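Local coordinates for GDSL-like protein (Roseburia intestinalis L1-82, PDB 6HFZ) that removes acetyl groups from acetylated mannans as a two-domain esterase whose GDSL-like hydrolase domain belongs to the SGNH clan, at residues I5-G10 / V202-T207; N150-H155 / S168-I173. All blocks are in the same frame, centred on the assembly; numbering follows the deposited sequence.

From the N terminus, the chain first runs through the loop 5-10, which packs against helix 196-215 in contact 1 before leading into the antiparallel edge strand 11-13. Contact 1 thus closes a loop of some 190 residues that takes in most of the hydrolase domain. Nested inside it, contact 2 closes a far shorter loop, joining the start of helix 152-161 to the turn that follows strand 166-168. The two meet directly at segment 168-173: G10 O accepts from the backbone N of S168, N9 O from S171 OG, and the methyl of T172 packs on G10. Together they tie the N-terminal loop, the last helix of the domain and the edge of its mixed sheet.

Contact 1: residues I5-G10 / V202-T207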
loop_
_atom_site.group_PDB
_atom_site.type_symbol
_atom_site.label_atom_id
_atom_site.label_comp_id
_atom_site.label_asym_id
_atom_site.label_seq_id
_atom_site.Cartn_x
_atom_site.Cartn_y
_atom_site.Cartn_z
ATOM N N ILE A 5 9.519 -25.507 -7.777
ATOM C CA ILE A 5 10.085 -24.232 -7.371
ATOM C C ILE A 5 11.461 -24.406 -6.688
ATOM O O ILE A 5 11.641 -25.262 -5.825
ATOM C CB ILE A 5 9.061 -23.482 -6.522
ATOM C CG1 ILE A 5 7.864 -23.133 -7.419
ATOM C CG2 ILE A 5 9.709 -22.247 -5.894
ATOM C CD1 ILE A 5 6.656 -22.721 -6.703
ATOM N N LYS A 6 12.394 -23.511 -7.028
ATOM C CA LYS A 6 13.688 -23.396 -6.383
ATOM C C LYS A 6 13.562 -22.424 -5.217
ATOM O O LYS A 6 13.741 -21.254 -5.409
ATOM C CB LYS A 6 14.733 -22.931 -7.396
ATOM C CG LYS A 6 14.763 -23.818 -8.635
ATOM C CD LYS A 6 15.939 -23.616 -9.553
ATOM C CE LYS A 6 15.591 -23.899 -11.005
ATOM N NZ LYS A 6 14.835 -25.161 -11.193
ATOM N N TYR A 7 13.242 -22.940 -4.018
ATOM C CA TYR A 7 12.811 -22.098 -2.886
ATOM C C TYR A 7 13.938 -21.174 -2.411
ATOM O O TYR A 7 13.702 -20.011 -2.054
ATOM C CB TYR A 7 12.255 -22.972 -1.765
ATOM C CG TYR A 7 10.810 -23.304 -1.997
ATOM C CD1 TYR A 7 9.827 -22.392 -1.670
ATOM C CD2 TYR A 7 10.418 -24.434 -2.695
ATOM C CE1 TYR A 7 8.491 -22.648 -1.897
ATOM C CE2 TYR A 7 9.074 -24.695 -2.952
ATOM C CZ TYR A 7 8.107 -23.787 -2.571
ATOM O OH TYR A 7 6.781 -24.023 -2.799
ATOM N N GLU A 8 15.186 -21.647 -2.453
ATOM C CA GLU A 8 16.327 -20.758 -2.051
ATOM C C GLU A 8 16.370 -19.461 -2.902
ATOM O O GLU A 8 16.790 -18.386 -2.438
ATOM C CB GLU A 8 17.646 -21.536 -2.161
ATOM C CG GLU A 8 17.859 -22.468 -0.992
ATOM C CD GLU A 8 18.181 -21.729 0.300
ATOM O OE1 GLU A 8 18.982 -20.780 0.247
ATOM O OE2 GLU A 8 17.605 -22.088 1.342
ATOM N N ASN A 9 15.965 -19.550 -4.168
ATOM C CA ASN A 9 15.997 -18.398 -5.083
ATOM C C ASN A 9 14.933 -17.357 -4.695
ATOM O O ASN A 9 14.940 -16.253 -5.247
ATOM C CB ASN A 9 15.841 -18.784 -6.548
ATOM C CG ASN A 9 17.044 -19.536 -7.077
ATOM O OD1 ASN A 9 18.120 -19.493 -6.472
ATOM N ND2 ASN A 9 16.886 -20.209 -8.203
ATOM N N GLY A 10 14.071 -17.714 -3.742
ATOM C CA GLY A 10 13.043 -16.786 -3.212
ATOM C C GLY A 10 13.632 -15.765 -2.244
ATOM O O GLY A 10 12.996 -14.764 -1.951
ATOM N N VAL A 202 2.459 -18.572 -3.057
ATOM C CA VAL A 202 3.076 -17.349 -2.553
ATOM C C VAL A 202 3.434 -17.545 -1.075
ATOM O O VAL A 202 4.548 -17.199 -0.612
ATOM C CB VAL A 202 2.220 -16.087 -2.797
ATOM C CG1 VAL A 202 2.650 -14.887 -1.966
ATOM C CG2 VAL A 202 2.197 -15.744 -4.284
ATOM N N ALA A 203 2.469 -18.081 -0.317
ATOM C CA ALA A 203 2.664 -18.332 1.084
ATOM C C ALA A 203 3.801 -19.334 1.254
ATOM O O ALA A 203 4.515 -19.245 2.192
ATOM C CB ALA A 203 1.382 -18.820 1.707
ATOM N N SER A 204 3.862 -20.359 0.395
ATOM C CA SER A 204 4.893 -21.404 0.558
ATOM C C SER A 204 6.294 -20.786 0.440
ATOM O O SER A 204 7.216 -21.214 1.114
ATOM C CB SER A 204 4.706 -22.545 -0.433
ATOM O OG SER A 204 5.070 -22.139 -1.747
ATOM N N VAL A 205 6.444 -19.759 -0.417
ATOM C CA VAL A 205 7.745 -19.134 -0.589
ATOM C C VAL A 205 8.097 -18.397 0.716
ATOM O O VAL A 205 9.229 -18.438 1.166
ATOM C CB VAL A 205 7.795 -18.223 -1.834
ATOM C CG1 VAL A 205 9.069 -17.415 -1.853
ATOM C CG2 VAL A 205 7.596 -18.988 -3.153
ATOM N N ILE A 206 7.104 -17.727 1.310
ATOM C CA ILE A 206 7.329 -16.945 2.490
ATOM C C ILE A 206 7.638 -17.889 3.660
ATOM O O ILE A 206 8.573 -17.640 4.426
ATOM C CB ILE A 206 6.119 -16.054 2.793
ATOM C CG1 ILE A 206 5.919 -15.002 1.697
ATOM C CG2 ILE A 206 6.291 -15.423 4.162
ATOM C CD1 ILE A 206 4.524 -14.368 1.671
ATOM N N THR A 207 6.853 -18.952 3.799
ATOM C CA THR A 207 7.004 -19.864 4.974
ATOM C C THR A 207 8.334 -20.653 4.873
ATOM O O THR A 207 8.920 -20.990 5.897
ATOM C CB THR A 207 5.749 -20.706 5.213
ATOM O OG1 THR A 207 5.528 -21.566 4.104
ATOM C CG2 THR A 207 4.489 -19.897 5.435
HETATM O O HOH W 1 12.153 -18.398 -0.054
#
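Y7 reaches across to helix 196-215 with its ring edge leading, and its OH shares a 2.8 Å hydrogen bond with OG of S204. OG of S204 lies in the ring plane, at its edge, and is also hydrogen-bonded to the carbonyl of L201, three residues earlier. Beside it CE1 of Y7 meets CA of V205 at 3.8 Å near the ring plane, while CG2 of V205 lies off the plane, 4.0 Å from CE1. The other methyl of V205, CG1, sits 4.2 Å from CA of G10; a beta carbon at that glycine would crowd it. A water bridges the two backbones, donating to Y7 O at 3.0 Å and to V205 O.

Two neighbours steady the aromatic group: CG2 of I5 lies 3.8 Å above the plane, over the ring centre, and the ring of Y208 meets it at about 30°. A 3-10 turn closed by G10 N to Y7 O fixes the local backbone, and CG anti to the carbonyl carbon (chi1 -84°) carries the ring out to S204. The S204 hydroxyl, already bonded to L201 O, thus gives the tyrosine OH a polar partner at the helix surface, while V205 and I5 pack the ring carbons.

Contact 2: residues N150-H155 / S168-I173; sequences NAQLMH and SMQSTI
S168 OG donates to OE1 of Q152 at 2.7 Å, joining two small turns of the SGNH hydrolase fold: an Asx turn begun by N150 at the entry to helix 152-161, and an ST turn begun by S168 where strand 166-168 ends. The serine hydroxyl approaches slightly tilted from the carbonyl plane of Q152, and ND2 of N150 reaches the same oxygen in that plane, on a lone pair, at 3.2 Å. Two donors thus grip OE1, one from each segment. Q152 can span the gap because its side chain is fully extended, with CG anti to the backbone N (chi1 -179°).

N150 is turned to serve both ends of its amide. OD1 takes the backbone N of Q152 at 2.9 Å, the N-H coming from above the carbonyl plane, 68° out of it, while ND2 is also bonded to the carbonyl of N142. Across from it the amide of Q170 runs obliquely, the two planes 42° apart, with CB of Q170 3.6 Å from ND2 of N150. This pair meets by packing: NE2 of Q170 comes near OD1 at a poor angle for bonding and is held instead by the carbonyl of G148. With an aspartate in place of N150, Q152 OE1 and the carbonyl of N142 would probably lose the NH2 group that donates to both and face a carboxylate oxygen instead, leaving S168 OG as the remaining described donor to OE1 and the Q152 amide freer to turn.

The opposite end of that amide is fixed as well. NE2 of Q152 donates to a water at 2.8 Å, which in turn donates to OG of S171. The ST turn is closed by the backbone N of Q170, 3.0 Å from S168 OG.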
loop_
_atom_site.group_PDB
_atom_site.type_symbol
_atom_site.label_atom_id
_atom_site.label_comp_id
_atom_site.label_asym_id
_atom_site.label_seq_id
_atom_site.Cartn_x
_atom_site.Cartn_y
_atom_site.Cartn_z
ATOM N N ASN A 150 8.133 -6.374 -12.058
ATOM C CA ASN A 150 7.704 -5.824 -10.770
ATOM C C ASN A 150 8.589 -4.616 -10.433
ATOM O O ASN A 150 9.424 -4.239 -11.236
ATOM C CB ASN A 150 7.699 -6.887 -9.665
ATOM C CG ASN A 150 9.087 -7.340 -9.254
ATOM O OD1 ASN A 150 10.083 -6.707 -9.615
ATOM N ND2 ASN A 150 9.174 -8.452 -8.526
ATOM N N ALA A 151 8.375 -4.001 -9.259
ATOM C CA ALA A 151 9.112 -2.844 -8.839
ATOM C C ALA A 151 10.195 -3.229 -7.820
ATOM O O ALA A 151 10.691 -2.414 -7.087
ATOM C CB ALA A 151 8.155 -1.790 -8.315
ATOM N N GLN A 152 10.624 -4.498 -7.837
ATOM C CA GLN A 152 11.610 -4.998 -6.881
ATOM C C GLN A 152 12.988 -4.336 -7.108
ATOM O O GLN A 152 13.782 -4.300 -6.163
ATOM C CB GLN A 152 11.697 -6.519 -6.993
ATOM C CG GLN A 152 12.676 -7.201 -6.050
ATOM C CD GLN A 152 12.643 -8.699 -6.253
ATOM O OE1 GLN A 152 11.647 -9.267 -6.736
ATOM N NE2 GLN A 152 13.723 -9.365 -5.871
ATOM N N LEU A 153 13.275 -3.785 -8.296
ATOM C CA LEU A 153 14.545 -3.095 -8.474
ATOM C C LEU A 153 14.605 -1.929 -7.475
ATOM O O LEU A 153 15.623 -1.690 -6.835
ATOM C CB LEU A 153 14.686 -2.552 -9.888
ATOM C CG LEU A 153 15.998 -1.818 -10.144
ATOM C CD1 LEU A 153 17.170 -2.783 -10.166
ATOM C CD2 LEU A 153 15.949 -1.015 -11.423
HETATM N N MSE A 154 13.506 -1.180 -7.393
HETATM C CA MSE A 154 13.425 -0.040 -6.482
HETATM C C MSE A 154 13.312 -0.500 -5.040
HETATM O O MSE A 154 14.017 -0.016 -4.147
HETATM C CB MSE A 154 12.273 0.941 -6.805
HETATM C CG MSE A 154 12.264 1.520 -8.191
HETATM SE SE MSE A 154 13.843 2.667 -8.499
HETATM C CE MSE A 154 14.742 1.288 -9.573
ATOM N N HIS A 155 12.392 -1.433 -4.789
ATOM C CA HIS A 155 12.120 -1.866 -3.433
ATOM C C HIS A 155 13.325 -2.579 -2.798
ATOM O O HIS A 155 13.568 -2.485 -1.569
ATOM C CB HIS A 155 10.845 -2.680 -3.405
ATOM C CG HIS A 155 9.648 -1.872 -3.780
ATOM N ND1 HIS A 155 8.426 -2.468 -4.067
ATOM C CD2 HIS A 155 9.460 -0.538 -3.863
ATOM C CE1 HIS A 155 7.557 -1.498 -4.353
ATOM N NE2 HIS A 155 8.146 -0.309 -4.191
ATOM N N SER A 168 10.832 -13.038 -2.830
ATOM C CA SER A 168 10.380 -12.682 -4.182
ATOM C C SER A 168 9.720 -13.839 -4.911
ATOM O O SER A 168 10.256 -14.939 -4.930
ATOM C CB SER A 168 11.527 -12.143 -4.990
ATOM O OG SER A 168 11.142 -11.902 -6.332
HETATM N N MSE A 169 8.608 -13.537 -5.614
HETATM C CA MSE A 169 7.967 -14.458 -6.551
HETATM C C MSE A 169 8.561 -14.354 -7.956
HETATM O O MSE A 169 8.387 -15.250 -8.787
HETATM C CB MSE A 169 6.452 -14.227 -6.607
HETATM C CG MSE A 169 5.841 -14.041 -5.207
HETATM SE SE MSE A 169 6.267 -15.569 -4.030
HETATM C CE MSE A 169 6.766 -14.504 -2.480
ATOM N N GLN A 170 9.288 -13.263 -8.218
ATOM C CA GLN A 170 9.871 -13.029 -9.540
ATOM C C GLN A 170 10.955 -14.070 -9.852
ATOM O O GLN A 170 11.170 -14.394 -11.028
ATOM C CB GLN A 170 10.425 -11.606 -9.604
ATOM C CG GLN A 170 10.898 -11.097 -10.956
ATOM C CD GLN A 170 11.333 -9.648 -10.965
ATOM O OE1 GLN A 170 12.248 -9.274 -10.236
ATOM N NE2 GLN A 170 10.759 -8.822 -11.846
ATOM N N SER A 171 11.657 -14.510 -8.820
ATOM C CA SER A 171 12.772 -15.487 -8.893
ATOM C C SER A 171 12.389 -16.903 -8.440
ATOM O O SER A 171 13.296 -17.787 -8.345
ATOM C CB SER A 171 13.930 -14.950 -8.107
ATOM O OG SER A 171 13.518 -14.607 -6.804
ATOM N N THR A 172 11.088 -17.174 -8.201
ATOM C CA THR A 172 10.632 -18.496 -7.776
ATOM C C THR A 172 9.452 -19.010 -8.620
ATOM O O THR A 172 9.604 -20.043 -9.290
ATOM C CB THR A 172 10.215 -18.489 -6.314
ATOM O OG1 THR A 172 9.336 -17.371 -6.119
ATOM C CG2 THR A 172 11.398 -18.433 -5.385
ATOM N N ILE A 173 8.301 -18.330 -8.589
ATOM C CA ILE A 173 7.108 -18.764 -9.329
ATOM C C ILE A 173 7.222 -18.433 -10.830
ATOM O O ILE A 173 6.938 -19.255 -11.694
ATOM C CB ILE A 173 5.838 -18.149 -8.719
ATOM C CG1 ILE A 173 5.730 -18.477 -7.223
ATOM C CG2 ILE A 173 4.619 -18.618 -9.477
ATOM C CD1 ILE A 173 4.445 -17.956 -6.598
HETATM O O HOH W 2 14.595 -11.997 -6.504
#